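Local coordinates for protein agmatine N-acetyltransferase (Drosophila melanogaster, PDB 7CIW) that transfers the acetyl group of acetyl-CoA to agmatine, and probably acylates arylalkylamines such as dopamine and serotonin as well, at residues Tyr31-Leu36 with Gln136-Asn141; Thr61-Leu66 with Met147-Gln152; Leu186-His191 with Gln198-Pro203. The protein carries 1 engineered substitution. One frame throughout, in Å; residues are numbered along the deposited sequence.

How the contacts relate
Contact 2 is the buried one, a purely apolar strand-to-helix pairing. Contact 1 is a charged surface bridge over coenzyme A, and contact 3 is a partly buried loop contact held by packing, one direct backbone bond and a water. Contacts 1 and 3 adjoin, their centres about 20 Å apart: Leu36 and Pro35 of contact 1 pack on Tyr188, Ile200 and Pro202 of contact 3. Contacts 2 and 3 reach the same mixed sheet on opposite sides of the chain's centre, about 29 Å apart between centres. Helix 142-156 ties contact 2 to contact 1, since the loop 136-141 leads into it.

Contact 1: residues Tyr31-Leu36 with Gln136-Asn141; sequences YPEEPL and QLRGRN. With COA (coenzyme A), chain B; G0R (N-(4-carbamimidamidobutyl)ethanamide), chain C.
The backbones stay well apart, Glu33 CA and Arg138 CA being 13.1 Å from each other, and two long side chains coming from opposite directions close the distance. Arg138 grips the Glu33 carboxylate end-on. Arg138 NH1 gives a nearly straight bond to Glu33 OE1 (2.7 Å), on the syn side of the oxygen, while Arg138 NH2 reaches Glu33 OE2 (2.9 Å) from above the carboxylate plane. The two flat groups are therefore not coplanar but turned 45° against each other. Arg138 runs extended from CG to NE, with chi2 at 180°, and its NE bonds to Val133 O, which, with the two carboxylate bonds, holds the guanidinium's rotation. Over one of its faces, offset toward the rim, lies a pantetheine amide carbon, C9P of coenzyme A, 3.3 Å above the plane, so the guanidinium packs on the pantetheine arm. Next in the chain, Gly139 N donates to the pyrophosphate oxygen O4A (2.9 Å), and Asn141 N to O2A (3.3 Å). Gly139 is the third residue of a type II turn, where a side chain would run into the cofactor's 3'-phosphate. On the other segment, Glu34 caps helix 35-38, OE2 accepting from Leu36 N (2.9 Å), and its OE1 lies beside C8 of acetylagmatine. Residues 136-141 form a variant, with asparagine last, of the Q/R-X-X-G-X-G/A pyrophosphate-binding loop of GNAT acetyltransferases.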
loop_
_atom_site.group_PDB
_atom_site.type_symbol
_atom_site.label_atom_id
_atom_site.label_comp_id
_atom_site.label_asym_id
_atom_site.label_seq_id
_atom_site.Cartn_x
_atom_site.Cartn_y
_atom_site.Cartn_z
ATOM N N TYR A 31 9.789 2.215 -3.292
ATOM C CA TYR A 31 9.587 3.626 -3.609
ATOM C C TYR A 31 10.068 4.050 -4.995
ATOM O O TYR A 31 9.375 4.864 -5.626
ATOM C CB TYR A 31 10.278 4.467 -2.541
ATOM C CG TYR A 31 9.521 4.674 -1.249
ATOM C CD1 TYR A 31 8.321 5.385 -1.216
ATOM C CD2 TYR A 31 10.044 4.213 -0.045
ATOM C CE1 TYR A 31 7.656 5.619 -0.017
ATOM C CE2 TYR A 31 9.389 4.445 1.162
ATOM C CZ TYR A 31 8.203 5.157 1.170
ATOM O OH TYR A 31 7.560 5.397 2.358
ATOM N N PRO A 32 11.215 3.599 -5.515
ATOM C CA PRO A 32 11.654 4.107 -6.829
ATOM C C PRO A 32 10.712 3.769 -7.972
ATOM O O PRO A 32 10.672 4.520 -8.954
ATOM C CB PRO A 32 13.032 3.451 -7.022
ATOM C CG PRO A 32 13.499 3.182 -5.619
ATOM C CD PRO A 32 12.262 2.769 -4.885
ATOM N N GLU A 33 9.927 2.692 -7.863
ATOM C CA GLU A 33 9.036 2.257 -8.934
ATOM C C GLU A 33 7.555 2.397 -8.606
ATOM O O GLU A 33 6.725 2.281 -9.517
ATOM C CB GLU A 33 9.327 0.798 -9.305
ATOM C CG GLU A 33 10.768 0.546 -9.705
ATOM C CD GLU A 33 11.100 -0.927 -9.754
ATOM O OE1 GLU A 33 10.609 -1.609 -10.680
ATOM O OE2 GLU A 33 11.840 -1.401 -8.860
ATOM N N GLU A 34 7.198 2.649 -7.356
ATOM C CA GLU A 34 5.795 2.854 -7.026
ATOM C C GLU A 34 5.273 4.080 -7.773
ATOM O O GLU A 34 5.895 5.151 -7.708
ATOM C CB GLU A 34 5.628 3.018 -5.519
ATOM C CG GLU A 34 4.181 2.951 -5.067
ATOM C CD GLU A 34 3.479 4.265 -5.272
ATOM O OE1 GLU A 34 4.056 5.299 -4.881
ATOM O OE2 GLU A 34 2.367 4.273 -5.847
ATOM N N PRO A 35 4.164 3.964 -8.509
ATOM C CA PRO A 35 3.775 5.063 -9.417
ATOM C C PRO A 35 3.555 6.425 -8.762
ATOM O O PRO A 35 3.959 7.427 -9.359
ATOM C CB PRO A 35 2.496 4.519 -10.070
ATOM C CG PRO A 35 2.751 3.041 -10.148
ATOM C CD PRO A 35 3.458 2.707 -8.841
ATOM N N LEU A 36 2.921 6.530 -7.585
ATOM C CA LEU A 36 2.767 7.872 -6.998
ATOM C C LEU A 36 4.115 8.465 -6.615
ATOM O O LEU A 36 4.349 9.664 -6.810
ATOM C CB LEU A 36 1.865 7.853 -5.773
ATOM C CG LEU A 36 0.491 7.223 -5.932
ATOM C CD1 LEU A 36 -0.354 7.538 -4.686
ATOM C CD2 LEU A 36 -0.169 7.735 -7.205
ATOM N N GLN A 136 14.676 -8.980 -8.640
ATOM C CA GLN A 136 15.243 -10.295 -8.897
ATOM C C GLN A 136 14.325 -11.431 -8.469
ATOM O O GLN A 136 14.554 -12.578 -8.865
ATOM C CB GLN A 136 16.584 -10.426 -8.180
ATOM C CG GLN A 136 17.700 -9.665 -8.853
ATOM C CD GLN A 136 19.059 -10.024 -8.300
ATOM O OE1 GLN A 136 19.265 -10.036 -7.081
ATOM N NE2 GLN A 136 20.000 -10.317 -9.190
ATOM N N LEU A 137 13.305 -11.152 -7.661
ATOM C CA LEU A 137 12.372 -12.176 -7.208
ATOM C C LEU A 137 10.970 -11.972 -7.767
ATOM O O LEU A 137 10.033 -12.635 -7.315
ATOM C CB LEU A 137 12.325 -12.209 -5.679
ATOM C CG LEU A 137 13.412 -12.904 -4.841
ATOM C CD1 LEU A 137 13.494 -14.384 -5.178
ATOM C CD2 LEU A 137 14.770 -12.237 -4.997
ATOM N N ARG A 138 10.793 -11.063 -8.723
ATOM C CA ARG A 138 9.461 -10.809 -9.255
ATOM C C ARG A 138 9.031 -11.931 -10.189
ATOM O O ARG A 138 9.854 -12.586 -10.832
ATOM C CB ARG A 138 9.410 -9.457 -9.971
ATOM C CG ARG A 138 9.452 -8.283 -8.992
ATOM C CD ARG A 138 9.413 -6.927 -9.657
ATOM N NE ARG A 138 9.693 -5.877 -8.678
ATOM C CZ ARG A 138 10.058 -4.637 -8.986
ATOM N NH1 ARG A 138 10.171 -4.268 -10.259
ATOM N NH2 ARG A 138 10.306 -3.764 -8.015
ATOM N N GLY A 139 7.723 -12.163 -10.242
ATOM C CA GLY A 139 7.190 -13.252 -11.037
ATOM C C GLY A 139 7.176 -14.592 -10.340
ATOM O O GLY A 139 6.958 -15.619 -10.998
ATOM N N ARG A 140 7.402 -14.615 -9.027
ATOM C CA ARG A 140 7.389 -15.839 -8.238
ATOM C C ARG A 140 6.274 -15.816 -7.197
ATOM O O ARG A 140 6.348 -16.540 -6.200
ATOM C CB ARG A 140 8.741 -16.069 -7.556
ATOM C CG ARG A 140 9.970 -15.742 -8.402
ATOM C CD ARG A 140 9.941 -16.439 -9.752
ATOM N NE ARG A 140 10.784 -17.632 -9.791
ATOM C CZ ARG A 140 10.765 -18.520 -10.779
ATOM N NH1 ARG A 140 9.945 -18.349 -11.809
ATOM N NH2 ARG A 140 11.564 -19.578 -10.740
ATOM N N ASN A 141 5.264 -14.968 -7.407
ATOM C CA ASN A 141 4.093 -14.845 -6.530
ATOM C C ASN A 141 4.475 -14.506 -5.084
ATOM O O ASN A 141 3.764 -14.857 -4.142
ATOM C CB ASN A 141 3.226 -16.109 -6.577
ATOM C CG ASN A 141 1.851 -15.897 -5.967
ATOM O OD1 ASN A 141 1.096 -15.017 -6.388
ATOM N ND2 ASN A 141 1.528 -16.694 -4.956
HETATM N N1A COA B . 7.527 -4.625 -14.008
HETATM C C2A COA B . 7.438 -5.467 -15.075
HETATM N N3A COA B . 6.852 -6.703 -14.941
HETATM C C4A COA B . 6.361 -7.095 -13.754
HETATM C C5A COA B . 6.455 -6.264 -12.704
HETATM C C6A COA B . 7.040 -5.022 -12.846
HETATM N N6A COA B . 7.362 -3.795 -12.010
HETATM N N7A COA B . 5.901 -6.855 -11.615
HETATM C C8A COA B . 5.459 -8.066 -11.982
HETATM N N9A COA B . 5.733 -8.205 -13.287
HETATM C C1B COA B . 5.574 -9.197 -14.177
HETATM C C2B COA B . 6.370 -10.409 -13.633
HETATM O O2B COA B . 7.808 -10.337 -13.985
HETATM C C3B COA B . 5.731 -11.499 -14.105
HETATM O O3B COA B . 5.936 -11.759 -15.520
HETATM P P3B COA B . 7.113 -12.776 -16.111
HETATM O O7A COA B . 7.393 -13.889 -15.120
HETATM O O8A COA B . 6.693 -13.302 -17.487
HETATM O O9A COA B . 8.348 -11.901 -16.270
HETATM C C4B COA B . 4.155 -11.074 -14.050
HETATM O O4B COA B . 4.107 -9.751 -14.140
HETATM C C5B COA B . 3.474 -11.589 -12.806
HETATM O O5B COA B . 4.353 -11.368 -11.711
HETATM P P1A COA B . 3.774 -11.329 -10.138
HETATM O O1A COA B . 2.252 -11.180 -10.057
HETATM O O2A COA B . 4.294 -12.545 -9.387
HETATM O O3A COA B . 4.417 -9.952 -9.523
HETATM P P2A COA B . 5.227 -9.783 -8.105
HETATM O O4A COA B . 6.550 -10.486 -8.176
HETATM O O5A COA B . 4.352 -10.245 -6.962
HETATM O O6A COA B . 5.459 -8.153 -8.095
HETATM C CBP COA B . 4.766 -6.037 -7.459
HETATM C CCP COA B . 4.346 -7.322 -8.123
HETATM C CDP COA B . 4.952 -6.334 -5.932
HETATM C CEP COA B . 3.683 -4.965 -7.653
HETATM C CAP COA B . 6.055 -5.560 -8.124
HETATM O OAP COA B . 5.764 -5.184 -9.449
HETATM C C9P COA B . 6.712 -4.351 -7.428
HETATM O O9P COA B . 7.341 -4.451 -6.420
HETATM N N8P COA B . 6.583 -3.053 -8.059
HETATM C C7P COA B . 7.230 -1.851 -7.503
HETATM C C6P COA B . 6.479 -1.208 -6.258
HETATM C C5P COA B . 5.028 -1.085 -6.649
HETATM O O5P COA B . 4.678 -0.505 -7.643
HETATM N N4P COA B . 4.056 -1.726 -5.716
HETATM C C3P COA B . 2.619 -1.767 -5.932
HETATM C C2P COA B . 1.956 -0.392 -5.848
HETATM S S1P COA B . 0.198 -0.853 -5.919
HETATM C C10 G0R C . 3.388 6.179 -0.328
HETATM N N12 G0R C . 4.298 6.852 -1.247
HETATM C C1 G0R C . -0.128 -1.349 -2.094
HETATM C C2 G0R C . 0.572 -0.064 -2.528
HETATM C C5 G0R C . 0.401 2.358 -3.234
HETATM C C6 G0R C . 0.427 3.369 -2.085
HETATM C C7 G0R C . 0.887 4.761 -2.533
HETATM C C8 G0R C . 2.324 5.144 -2.156
HETATM N N4 G0R C . -0.223 1.111 -2.820
HETATM N N9 G0R C . 2.489 5.406 -0.743
HETATM N N11 G0R C . 3.514 6.389 1.093
HETATM O O3 G0R C . 1.755 -0.028 -2.611
#

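Contact 2: residues Thr61-Leu66 with Met147-Gln152; sequences TCFVAL and METVAQ
One face of the Phe63 ring is covered by the methyl of Thr149, whose CG2 stands 3.6 Å from the ring centroid and only 9° off the normal, a CH-pi contact over the middle of the ring. CG2 consequently keeps similar distances to all six ring carbons, the shortest being 3.7 Å to Phe63 CD1. Val150 adds a second methyl at an oblique angle, its CG2 coming to 4.1 Å from Phe63 CD2. The CB of Phe63 points toward the helix, bringing the ring up to the two methyls. Thr149 divides its two branches: the methyl lies anti to the backbone N and faces the ring, while OG1 sits beside that N (chi1 -57°) and is hydrogen-bonded to Arg145 O, one turn back in the helix, and to Lys3 NZ. The hydroxyl is thus satisfied away from the aromatic face, and no hydrogen bond joins the two segments. The backbones come closest at Thr61 and Val150, with CA atoms 6.6 Å apart; at Phe63 and Thr149 the CA atoms stand 7.8 Å apart. Helix 142-156 here packs on one face of the sheet. Strand 62-67 lies between strands 10-13 and 70-80, so Phe63 also touches Gln13 and Val75, and Thr149 reaches Val11. Val150 packs on Val75 too, and on Leu126 of strand 125-133.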
loop_
_atom_site.group_PDB
_atom_site.type_symbol
_atom_site.label_atom_id
_atom_site.label_comp_id
_atom_site.label_asym_id
_atom_site.label_seq_id
_atom_site.Cartn_x
_atom_site.Cartn_y
_atom_site.Cartn_z
ATOM N N THR A 61 0.816 -5.982 11.447
ATOM C CA THR A 61 0.188 -6.199 10.151
ATOM C C THR A 61 1.165 -5.931 9.014
ATOM O O THR A 61 0.745 -5.730 7.868
ATOM C CB THR A 61 -1.046 -5.309 10.021
ATOM O OG1 THR A 61 -0.716 -3.992 10.474
ATOM C CG2 THR A 61 -2.172 -5.860 10.876
ATOM N N CYS A 62 2.457 -5.920 9.313
ATOM C CA CYS A 62 3.507 -5.678 8.335
ATOM C C CYS A 62 4.374 -6.926 8.260
ATOM O O CYS A 62 4.764 -7.466 9.301
ATOM C CB CYS A 62 4.340 -4.472 8.748
ATOM S SG CYS A 62 3.408 -2.938 8.685
ATOM N N PHE A 63 4.637 -7.411 7.041
ATOM C CA PHE A 63 5.337 -8.676 6.855
ATOM C C PHE A 63 6.430 -8.538 5.808
ATOM O O PHE A 63 6.325 -7.734 4.884
ATOM C CB PHE A 63 4.365 -9.798 6.449
ATOM C CG PHE A 63 3.278 -10.029 7.453
ATOM C CD1 PHE A 63 3.456 -10.922 8.491
ATOM C CD2 PHE A 63 2.086 -9.336 7.364
ATOM C CE1 PHE A 63 2.453 -11.128 9.430
ATOM C CE2 PHE A 63 1.080 -9.538 8.292
ATOM C CZ PHE A 63 1.271 -10.430 9.331
ATOM N N VAL A 64 7.490 -9.336 5.969
ATOM C CA VAL A 64 8.572 -9.382 4.996
ATOM C C VAL A 64 8.861 -10.821 4.604
ATOM O O VAL A 64 8.656 -11.757 5.382
ATOM C CB VAL A 64 9.855 -8.707 5.524
ATOM C CG1 VAL A 64 9.640 -7.205 5.655
ATOM C CG2 VAL A 64 10.298 -9.320 6.854
ATOM N N ALA A 65 9.357 -10.988 3.384
ATOM C CA ALA A 65 9.944 -12.246 2.941
ATOM C C ALA A 65 11.460 -12.142 3.040
ATOM O O ALA A 65 12.051 -11.163 2.568
ATOM C CB ALA A 65 9.522 -12.572 1.506
ATOM N N LEU A 66 12.073 -13.137 3.679
ATOM C CA LEU A 66 13.494 -13.168 3.986
ATOM C C LEU A 66 14.170 -14.273 3.195
ATOM O O LEU A 66 13.629 -15.372 3.067
ATOM C CB LEU A 66 13.740 -13.437 5.474
ATOM C CG LEU A 66 13.357 -12.417 6.527
ATOM C CD1 LEU A 66 13.692 -12.968 7.919
ATOM C CD2 LEU A 66 14.100 -11.129 6.257
ATOM N N MET A 147 0.211 -10.813 0.329
ATOM C CA MET A 147 -1.193 -10.408 0.429
ATOM C C MET A 147 -2.039 -11.474 1.121
ATOM O O MET A 147 -2.936 -11.149 1.910
ATOM C CB MET A 147 -1.759 -10.096 -0.964
ATOM C CG MET A 147 -1.117 -8.874 -1.620
ATOM S SD MET A 147 -1.463 -7.330 -0.776
ATOM C CE MET A 147 -3.221 -7.114 -1.085
ATOM N N GLU A 148 -1.771 -12.755 0.850
ATOM C CA GLU A 148 -2.499 -13.802 1.558
ATOM C C GLU A 148 -2.180 -13.780 3.047
ATOM O O GLU A 148 -3.062 -14.010 3.886
ATOM C CB GLU A 148 -2.175 -15.165 0.951
ATOM C CG GLU A 148 -2.714 -15.318 -0.472
ATOM C CD GLU A 148 -4.174 -15.747 -0.506
ATOM O OE1 GLU A 148 -4.817 -15.769 0.566
ATOM O OE2 GLU A 148 -4.682 -16.060 -1.607
ATOM N N THR A 149 -0.927 -13.490 3.397
ATOM C CA THR A 149 -0.564 -13.388 4.809
ATOM C C THR A 149 -1.329 -12.267 5.487
ATOM O O THR A 149 -1.798 -12.417 6.623
ATOM C CB THR A 149 0.946 -13.173 4.940
ATOM O OG1 THR A 149 1.624 -14.248 4.279
ATOM C CG2 THR A 149 1.371 -13.120 6.405
ATOM N N VAL A 150 -1.468 -11.130 4.799
ATOM C CA VAL A 150 -2.242 -10.018 5.339
ATOM C C VAL A 150 -3.700 -10.417 5.515
ATOM O O VAL A 150 -4.324 -10.091 6.531
ATOM C CB VAL A 150 -2.103 -8.786 4.434
ATOM C CG1 VAL A 150 -3.109 -7.699 4.851
ATOM C CG2 VAL A 150 -0.670 -8.279 4.500
ATOM N N ALA A 151 -4.278 -11.101 4.516
ATOM C CA ALA A 151 -5.672 -11.509 4.642
ATOM C C ALA A 151 -5.891 -12.388 5.865
ATOM O O ALA A 151 -6.905 -12.249 6.557
ATOM C CB ALA A 151 -6.139 -12.248 3.384
ATOM N N GLN A 152 -4.973 -13.319 6.134
ATOM C CA GLN A 152 -5.139 -14.182 7.303
ATOM C C GLN A 152 -5.000 -13.390 8.594
ATOM O O GLN A 152 -5.730 -13.635 9.564
ATOM C CB GLN A 152 -4.124 -15.329 7.284
ATOM C CG GLN A 152 -4.324 -16.308 8.441
ATOM C CD GLN A 152 -5.699 -16.957 8.415
ATOM O OE1 GLN A 152 -6.101 -17.518 7.401
ATOM N NE2 GLN A 152 -6.429 -16.877 9.530
#

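Contact 3: residues Leu186-His191 with Gln198-Pro203; sequences LRYVDH and QVIRPP
This is a partly buried contact between two arms of one long loop, the 3-10 turn 188-190 and His191, just past strand 181-187, packing against residues 198-202 on the way to strand 208-215. Its apolar part is centred on Tyr188. Pro202 lies over one face of the ring, CG only 3.3 Å from Tyr188 CD2, and Ile200 CB meets Tyr188 CD1 obliquely at 4.1 Å; the phenol OH bonds to Thr167 O. The polar part is mostly backbone. Val199 N donates to His191 O (3.1 Å) almost straight, at 172°, in the carbonyl plane, and beside this bond Val199 CG2 touches the His191 imidazole at CD2 (3.7 Å). Water 1 accepts from Ile200 N (2.7 Å) and lies within hydrogen-bonding distance of Tyr188 O and His191 O. Gln198 lies in the join with a fully stretched chain (chi1 -177°, chi2 177°) that runs along Val189 and over Tyr188 O, while Gln198 NE2 bonds within its own arm, to Ile200 O (2.8 Å). With an alanine here, Ile200 O is likely to lose this amide donor, and the packing beside Val189 and Tyr188 O would go with it. The loop connects the last two strands of the GNAT fold, in which the final strand, 208-215, inserts between 161-166 and 181-187, antiparallel to both.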
loop_
_atom_site.group_PDB
_atom_site.type_symbol
_atom_site.label_atom_id
_atom_site.label_comp_id
_atom_site.label_asym_id
_atom_site.label_seq_id
_atom_site.Cartn_x
_atom_site.Cartn_y
_atom_site.Cartn_z
ATOM N N LEU A 186 -9.483 5.848 -10.631
ATOM C CA LEU A 186 -9.212 7.271 -10.794
ATOM C C LEU A 186 -8.015 7.411 -11.717
ATOM O O LEU A 186 -6.913 6.983 -11.369
ATOM C CB LEU A 186 -8.947 7.941 -9.446
ATOM C CG LEU A 186 -8.498 9.402 -9.447
ATOM C CD1 LEU A 186 -9.458 10.255 -10.259
ATOM C CD2 LEU A 186 -8.397 9.891 -7.998
ATOM N N ARG A 187 -8.226 8.014 -12.891
ATOM C CA ARG A 187 -7.142 8.213 -13.840
ATOM C C ARG A 187 -6.258 9.371 -13.412
ATOM O O ARG A 187 -6.749 10.419 -12.986
ATOM C CB ARG A 187 -7.686 8.489 -15.239
ATOM C CG ARG A 187 -8.533 7.368 -15.795
ATOM C CD ARG A 187 -8.811 7.610 -17.277
ATOM N NE ARG A 187 -8.055 6.676 -18.109
ATOM C CZ ARG A 187 -6.940 6.983 -18.767
ATOM N NH1 ARG A 187 -6.438 8.210 -18.702
ATOM N NH2 ARG A 187 -6.320 6.061 -19.490
ATOM N N TYR A 188 -4.944 9.187 -13.556
ATOM C CA TYR A 188 -4.019 10.202 -13.063
ATOM C C TYR A 188 -4.171 11.515 -13.810
ATOM O O TYR A 188 -4.011 12.583 -13.208
ATOM C CB TYR A 188 -2.575 9.710 -13.161
ATOM C CG TYR A 188 -2.318 8.508 -12.282
ATOM C CD1 TYR A 188 -2.521 8.575 -10.916
ATOM C CD2 TYR A 188 -1.897 7.309 -12.825
ATOM C CE1 TYR A 188 -2.295 7.484 -10.112
ATOM C CE2 TYR A 188 -1.665 6.205 -12.021
ATOM C CZ TYR A 188 -1.875 6.306 -10.666
ATOM O OH TYR A 188 -1.646 5.218 -9.851
ATOM N N VAL A 189 -4.487 11.464 -15.108
ATOM C CA VAL A 189 -4.655 12.713 -15.854
ATOM C C VAL A 189 -5.862 13.513 -15.378
ATOM O O VAL A 189 -5.950 14.717 -15.658
ATOM C CB VAL A 189 -4.794 12.460 -17.365
ATOM C CG1 VAL A 189 -3.520 11.870 -17.930
ATOM C CG2 VAL A 189 -5.987 11.567 -17.659
ATOM N N ASP A 190 -6.808 12.874 -14.696
ATOM C CA ASP A 190 -8.023 13.525 -14.221
ATOM C C ASP A 190 -7.855 14.171 -12.853
ATOM O O ASP A 190 -8.785 14.838 -12.392
ATOM C CB ASP A 190 -9.182 12.516 -14.137
ATOM C CG ASP A 190 -9.612 11.986 -15.500
ATOM O OD1 ASP A 190 -9.355 12.661 -16.525
ATOM O OD2 ASP A 190 -10.239 10.899 -15.536
ATOM N N HIS A 191 -6.716 13.980 -12.178
ATOM C CA HIS A 191 -6.543 14.455 -10.806
ATOM C C HIS A 191 -5.612 15.666 -10.781
ATOM O O HIS A 191 -4.401 15.530 -10.977
ATOM C CB HIS A 191 -6.020 13.351 -9.882
ATOM C CG HIS A 191 -5.979 13.768 -8.447
ATOM N ND1 HIS A 191 -7.113 13.858 -7.672
ATOM C CD2 HIS A 191 -4.953 14.172 -7.662
ATOM C CE1 HIS A 191 -6.785 14.278 -6.462
ATOM N NE2 HIS A 191 -5.480 14.482 -6.433
ATOM N N GLN A 198 -1.619 18.782 -13.016
ATOM C CA GLN A 198 -1.769 17.357 -12.741
ATOM C C GLN A 198 -0.853 16.943 -11.592
ATOM O O GLN A 198 0.346 17.225 -11.611
ATOM C CB GLN A 198 -1.457 16.541 -13.995
ATOM C CG GLN A 198 -1.646 15.043 -13.828
ATOM C CD GLN A 198 -1.386 14.284 -15.108
ATOM O OE1 GLN A 198 -1.622 14.800 -16.201
ATOM N NE2 GLN A 198 -0.923 13.036 -14.984
ATOM N N VAL A 199 -1.422 16.275 -10.584
ATOM C CA VAL A 199 -0.665 16.016 -9.361
ATOM C C VAL A 199 0.375 14.923 -9.594
ATOM O O VAL A 199 1.571 15.114 -9.340
ATOM C CB VAL A 199 -1.615 15.659 -8.207
ATOM C CG1 VAL A 199 -0.818 15.202 -6.995
ATOM C CG2 VAL A 199 -2.470 16.861 -7.851
ATOM N N ILE A 200 -0.062 13.770 -10.082
ATOM C CA ILE A 200 0.799 12.607 -10.249
ATOM C C ILE A 200 1.006 12.382 -11.735
ATOM O O ILE A 200 0.031 12.312 -12.493
ATOM C CB ILE A 200 0.185 11.356 -9.601
ATOM C CG1 ILE A 200 -0.486 11.706 -8.272
ATOM C CG2 ILE A 200 1.246 10.295 -9.417
ATOM C CD1 ILE A 200 0.478 11.831 -7.129
ATOM N N ARG A 201 2.271 12.239 -12.155
ATOM C CA ARG A 201 2.606 11.870 -13.530
ATOM C C ARG A 201 3.481 10.622 -13.524
ATOM O O ARG A 201 4.714 10.714 -13.612
ATOM C CB ARG A 201 3.306 13.005 -14.273
ATOM C CG ARG A 201 3.218 12.838 -15.792
ATOM C CD ARG A 201 4.423 13.432 -16.509
ATOM N NE ARG A 201 4.203 14.829 -16.860
ATOM C CZ ARG A 201 5.183 15.698 -17.087
ATOM N NH1 ARG A 201 6.449 15.306 -16.993
ATOM N NH2 ARG A 201 4.897 16.958 -17.401
ATOM N N PRO A 202 2.883 9.442 -13.417
ATOM C CA PRO A 202 3.673 8.216 -13.292
ATOM C C PRO A 202 4.022 7.644 -14.652
ATOM O O PRO A 202 3.373 7.966 -15.658
ATOM C CB PRO A 202 2.738 7.275 -12.520
ATOM C CG PRO A 202 1.390 7.729 -12.884
ATOM C CD PRO A 202 1.447 9.197 -13.207
ATOM N N PRO A 203 5.032 6.782 -14.717
ATOM C CA PRO A 203 5.375 6.124 -15.985
ATOM C C PRO A 203 4.249 5.224 -16.460
ATOM O O PRO A 203 3.656 4.489 -15.660
ATOM C CB PRO A 203 6.620 5.297 -15.631
ATOM C CG PRO A 203 7.134 5.863 -14.355
ATOM C CD PRO A 203 5.949 6.419 -13.626
HETATM O O HOH W 1 -2.633 13.336 -10.802
#